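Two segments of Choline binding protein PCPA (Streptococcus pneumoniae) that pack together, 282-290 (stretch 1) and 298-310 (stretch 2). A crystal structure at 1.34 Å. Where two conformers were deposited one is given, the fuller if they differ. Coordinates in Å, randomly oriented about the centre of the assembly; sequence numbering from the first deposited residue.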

# COMPACT_ATOMS: atom_id res chain seq x y z
N LYS A 282 -4.42 -15.19 11.12
CA LYS A 282 -3.35 -14.80 10.21
C LYS A 282 -2.92 -13.37 10.35
O LYS A 282 -3.76 -12.47 10.43
N ILE A 283 -1.60 -13.17 10.30
CA ILE A 283 -0.98 -11.85 10.29
C ILE A 283 -0.30 -11.70 8.92
O ILE A 283 0.63 -12.47 8.61
N GLY A 284 -0.78 -10.74 8.12
CA GLY A 284 -0.30 -10.52 6.76
C GLY A 284 1.13 -10.03 6.65
O GLY A 284 1.70 -9.49 7.61
N THR A 285 1.67 -10.09 5.43
CA THR A 285 3.04 -9.66 5.18
C THR A 285 3.22 -8.17 5.53
O THR A 285 2.34 -7.35 5.26
N PHE A 286 4.38 -7.81 6.14
CA PHE A 286 4.68 -6.44 6.55
C PHE A 286 3.63 -5.86 7.50
O PHE A 286 3.54 -4.63 7.62
N ALA A 287 2.82 -6.72 8.19
CA ALA A 287 1.76 -6.13 9.00
C ALA A 287 2.26 -5.07 9.97
O ALA A 287 1.59 -4.04 10.10
N PHE A 288 3.38 -5.32 10.67
CA PHE A 288 3.89 -4.36 11.66
C PHE A 288 5.17 -3.73 11.20
O PHE A 288 5.91 -3.17 12.04
N ALA A 289 5.47 -3.76 9.89
CA ALA A 289 6.71 -3.20 9.41
C ALA A 289 6.82 -1.71 9.74
O ALA A 289 5.92 -0.94 9.44
N ASP A 290 7.90 -1.32 10.39
CA ASP A 290 8.14 0.08 10.79
C ASP A 290 7.05 0.63 11.74
O ASP A 290 6.82 1.85 11.76
N SER A 298 0.26 -8.98 22.05
CA SER A 298 -0.24 -10.25 22.55
C SER A 298 -0.70 -11.08 21.34
O SER A 298 -1.57 -10.61 20.58
N LEU A 299 -0.13 -12.27 21.14
CA LEU A 299 -0.46 -13.15 20.02
C LEU A 299 -1.30 -14.30 20.54
O LEU A 299 -0.95 -14.92 21.54
N PRO A 300 -2.41 -14.60 19.85
CA PRO A 300 -3.38 -15.57 20.39
C PRO A 300 -3.12 -17.04 20.10
O PRO A 300 -2.39 -17.38 19.18
N ASN A 301 -3.73 -17.93 20.92
CA ASN A 301 -3.63 -19.37 20.72
C ASN A 301 -4.09 -19.80 19.34
O ASN A 301 -3.58 -20.76 18.81
N SER A 302 -5.07 -19.06 18.75
CA SER A 302 -5.61 -19.38 17.43
C SER A 302 -4.67 -19.02 16.27
O SER A 302 -4.97 -19.40 15.13
N LEU A 303 -3.57 -18.29 16.53
CA LEU A 303 -2.72 -17.83 15.42
C LEU A 303 -2.08 -18.99 14.67
O LEU A 303 -1.32 -19.77 15.23
N GLU A 304 -2.33 -19.05 13.33
CA GLU A 304 -1.81 -20.11 12.50
C GLU A 304 -0.68 -19.66 11.58
O GLU A 304 0.16 -20.50 11.21
N THR A 305 -0.74 -18.42 11.09
CA THR A 305 0.17 -17.96 10.05
C THR A 305 0.70 -16.60 10.36
O THR A 305 -0.09 -15.68 10.62
N ILE A 306 2.02 -16.42 10.20
CA ILE A 306 2.67 -15.12 10.33
C ILE A 306 3.51 -14.96 9.08
O ILE A 306 4.48 -15.68 8.89
N GLU A 307 3.13 -14.03 8.19
CA GLU A 307 3.77 -13.88 6.90
C GLU A 307 5.06 -13.09 6.92
O GLU A 307 5.47 -12.52 7.94
N ARG A 308 5.70 -13.05 5.75
CA ARG A 308 6.98 -12.40 5.54
C ARG A 308 7.08 -11.00 6.11
O ARG A 308 6.21 -10.16 5.87
N LEU A 309 8.12 -10.74 6.87
CA LEU A 309 8.45 -9.43 7.40
C LEU A 309 7.30 -8.81 8.17
O LEU A 309 7.18 -7.59 8.23
N ALA A 310 6.54 -9.64 8.89
CA ALA A 310 5.46 -9.09 9.72
C ALA A 310 6.06 -8.25 10.88
O ALA A 310 5.50 -7.23 11.25

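Packing of side chains between stretches 282-290 and 298-310 of the choline binding protein PCPA. The one salt bridge joins Lys 282 NZ to Glu 307 OE2 at 3.3 Å. Lys 282 is fully extended (t at all four chi angles), which carries its ammonium to the carboxylate, and Glu 307 (chi1 m, chi2 t) has its CA-to-CB bond pointing toward stretch 1. Water 1 closes the pair into a triangle: it accepts from Lys 282 NZ at 2.7 Å and donates to Glu 307 OE2, also at 2.7 Å. The other carboxylate oxygen turns to the backbone, where Thr 285 N gives Glu 307 OE1 a weak hydrogen bond of 2.9 Å, bent to 129° at the hydrogen.

Thr 285 (chi1 t) donates from OG1 to Arg 308 O over a short 2.6 Å. The same carbonyl takes a second hydrogen bond from Phe 286 N, with Phe 286 N to Arg 308 O at 3.0 Å, so side chain and backbone converge on one acceptor. Water 2 donates to Thr 285 OG1 at 2.7 Å and accepts from Arg 308 NH1 at 2.9 Å, tying the extended arginine (t at chi1 to chi3) back to the threonine.

Just before Thr 285 and Glu 307 the backbones pair in two parallel bridges, Lys 282 with Thr 305 and Ile 283 with Ile 306. Ile 283 N donates to Thr 305 O at 2.9 Å and Glu 307 N to Ile 283 O at 3.0 Å, both nearly straight. The pairing puts Lys 282 and Thr 305 (chi1 m) on one face of the sheet, with Lys 282 CG 4.1 Å from Thr 305 CB, and Ile 283 and Ile 306 on the other.

On that second face Ile 283 (m, t) is buried in an apolar cluster. Its CG1 lies 3.8 Å from Leu 303 CD1, while Ile 283 CD1 reaches Leu 299 CD2 at 3.9 Å and Ile 283 CG2 meets Ala 310 CB at 3.9 Å. Leu 299 (m, t) and Leu 303 (t, p) leave their backbones sideways, but their ends come nearer. Ile 306 (m, t) sits looser, its CG2 4.4 Å from Ile 283 CB.

Farther along, Phe 286 (chi1 m) starts away from stretch 2, yet its ring returns to it. Leu 309 (m, t), pointing toward stretch 1, sets CB over one ring face, 4.0 Å from the centroid and 6° off the normal; Phe 286 CZ also touches Leu 309 CD1 at 3.5 Å. Arg 308 NH1 lies at the ring edge, 3.5 Å from Phe 286 CE1.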

# COMPACT_ATOMS: atom_id res chain seq x y z
CB LYS A 282 -3.86 -15.08 8.77
CG LYS A 282 -2.92 -14.64 7.65
CD LYS A 282 -3.52 -15.07 6.32
CE LYS A 282 -2.59 -14.82 5.18
NZ LYS A 282 -3.24 -15.24 3.90
CB ILE A 283 0.02 -11.68 11.44
CG1 ILE A 283 -0.73 -11.75 12.78
CG2 ILE A 283 0.83 -10.39 11.30
CD1 ILE A 283 0.18 -11.82 14.00
CB THR A 285 3.49 -10.07 3.76
OG1 THR A 285 4.89 -9.85 3.61
CG2 THR A 285 2.77 -9.28 2.68
CB PHE A 286 4.87 -5.53 5.33
CG PHE A 286 6.10 -5.78 4.50
CD1 PHE A 286 6.13 -6.80 3.56
CD2 PHE A 286 7.22 -4.96 4.62
CE1 PHE A 286 7.26 -7.02 2.78
CE2 PHE A 286 8.35 -5.18 3.85
CZ PHE A 286 8.37 -6.21 2.94
CB ALA A 287 0.99 -7.20 9.75
CB PHE A 288 4.03 -4.99 13.06
CG PHE A 288 2.86 -5.85 13.47
CD1 PHE A 288 1.61 -5.29 13.69
CD2 PHE A 288 3.01 -7.22 13.62
CE1 PHE A 288 0.52 -6.09 14.05
CE2 PHE A 288 1.92 -8.02 13.98
CZ PHE A 288 0.68 -7.44 14.15
CB ALA A 289 6.87 -3.43 7.91
CB ASP A 290 8.39 0.99 9.58
CG ASP A 290 9.63 0.62 8.78
OD1 ASP A 290 10.57 0.02 9.37
OD2 ASP A 290 9.68 0.95 7.57
CB SER A 298 -1.39 -10.04 23.52
OG SER A 298 -1.89 -11.29 23.96
CB LEU A 299 0.82 -13.70 19.39
CG LEU A 299 1.80 -12.62 18.86
CD1 LEU A 299 3.08 -13.29 18.34
CD2 LEU A 299 1.15 -11.77 17.77
CB PRO A 300 -4.70 -15.12 19.73
CG PRO A 300 -4.24 -14.61 18.36
CD PRO A 300 -2.96 -13.89 18.67
CB ASN A 301 -4.48 -20.09 21.79
CG ASN A 301 -3.96 -19.85 23.18
OD1 ASN A 301 -4.71 -19.47 24.13
ND2 ASN A 301 -2.67 -20.03 23.35
CB SER A 302 -6.93 -18.65 17.23
OG SER A 302 -6.75 -17.27 17.49
CB LEU A 303 -1.66 -16.88 15.97
CG LEU A 303 -0.72 -16.22 14.94
CD1 LEU A 303 -1.50 -15.31 13.98
CD2 LEU A 303 0.31 -15.39 15.69
CB GLU A 304 -2.93 -20.61 11.56
CG GLU A 304 -4.16 -21.20 12.23
CD GLU A 304 -5.32 -21.48 11.28
OE1 GLU A 304 -5.12 -21.39 10.05
OE2 GLU A 304 -6.43 -21.76 11.78
CB THR A 305 -0.65 -17.91 8.70
OG1 THR A 305 -1.17 -19.22 8.44
CG2 THR A 305 0.20 -17.42 7.51
CB ILE A 306 3.51 -14.95 11.60
CG1 ILE A 306 2.75 -15.39 12.84
CG2 ILE A 306 3.97 -13.49 11.73
CD1 ILE A 306 3.64 -15.35 14.12
CB GLU A 307 2.78 -13.28 5.88
CG GLU A 307 1.55 -14.13 5.63
CD GLU A 307 0.69 -13.65 4.47
OE1 GLU A 307 0.66 -12.43 4.15
OE2 GLU A 307 0.02 -14.52 3.88
CB ARG A 308 7.29 -12.40 4.02
CG ARG A 308 8.49 -11.55 3.59
CD ARG A 308 8.91 -11.86 2.16
NE ARG A 308 10.08 -11.05 1.77
CZ ARG A 308 10.05 -9.90 1.12
NH1 ARG A 308 8.89 -9.37 0.75
NH2 ARG A 308 11.18 -9.28 0.81
CB LEU A 309 9.02 -8.49 6.31
CG LEU A 309 10.41 -8.93 5.80
CD1 LEU A 309 10.72 -8.31 4.43
CD2 LEU A 309 11.49 -8.57 6.81
CB ALA A 310 4.61 -10.22 10.30
O HOH W 1 -1.74 -14.04 1.95
O HOH W 2 6.07 -10.01 1.18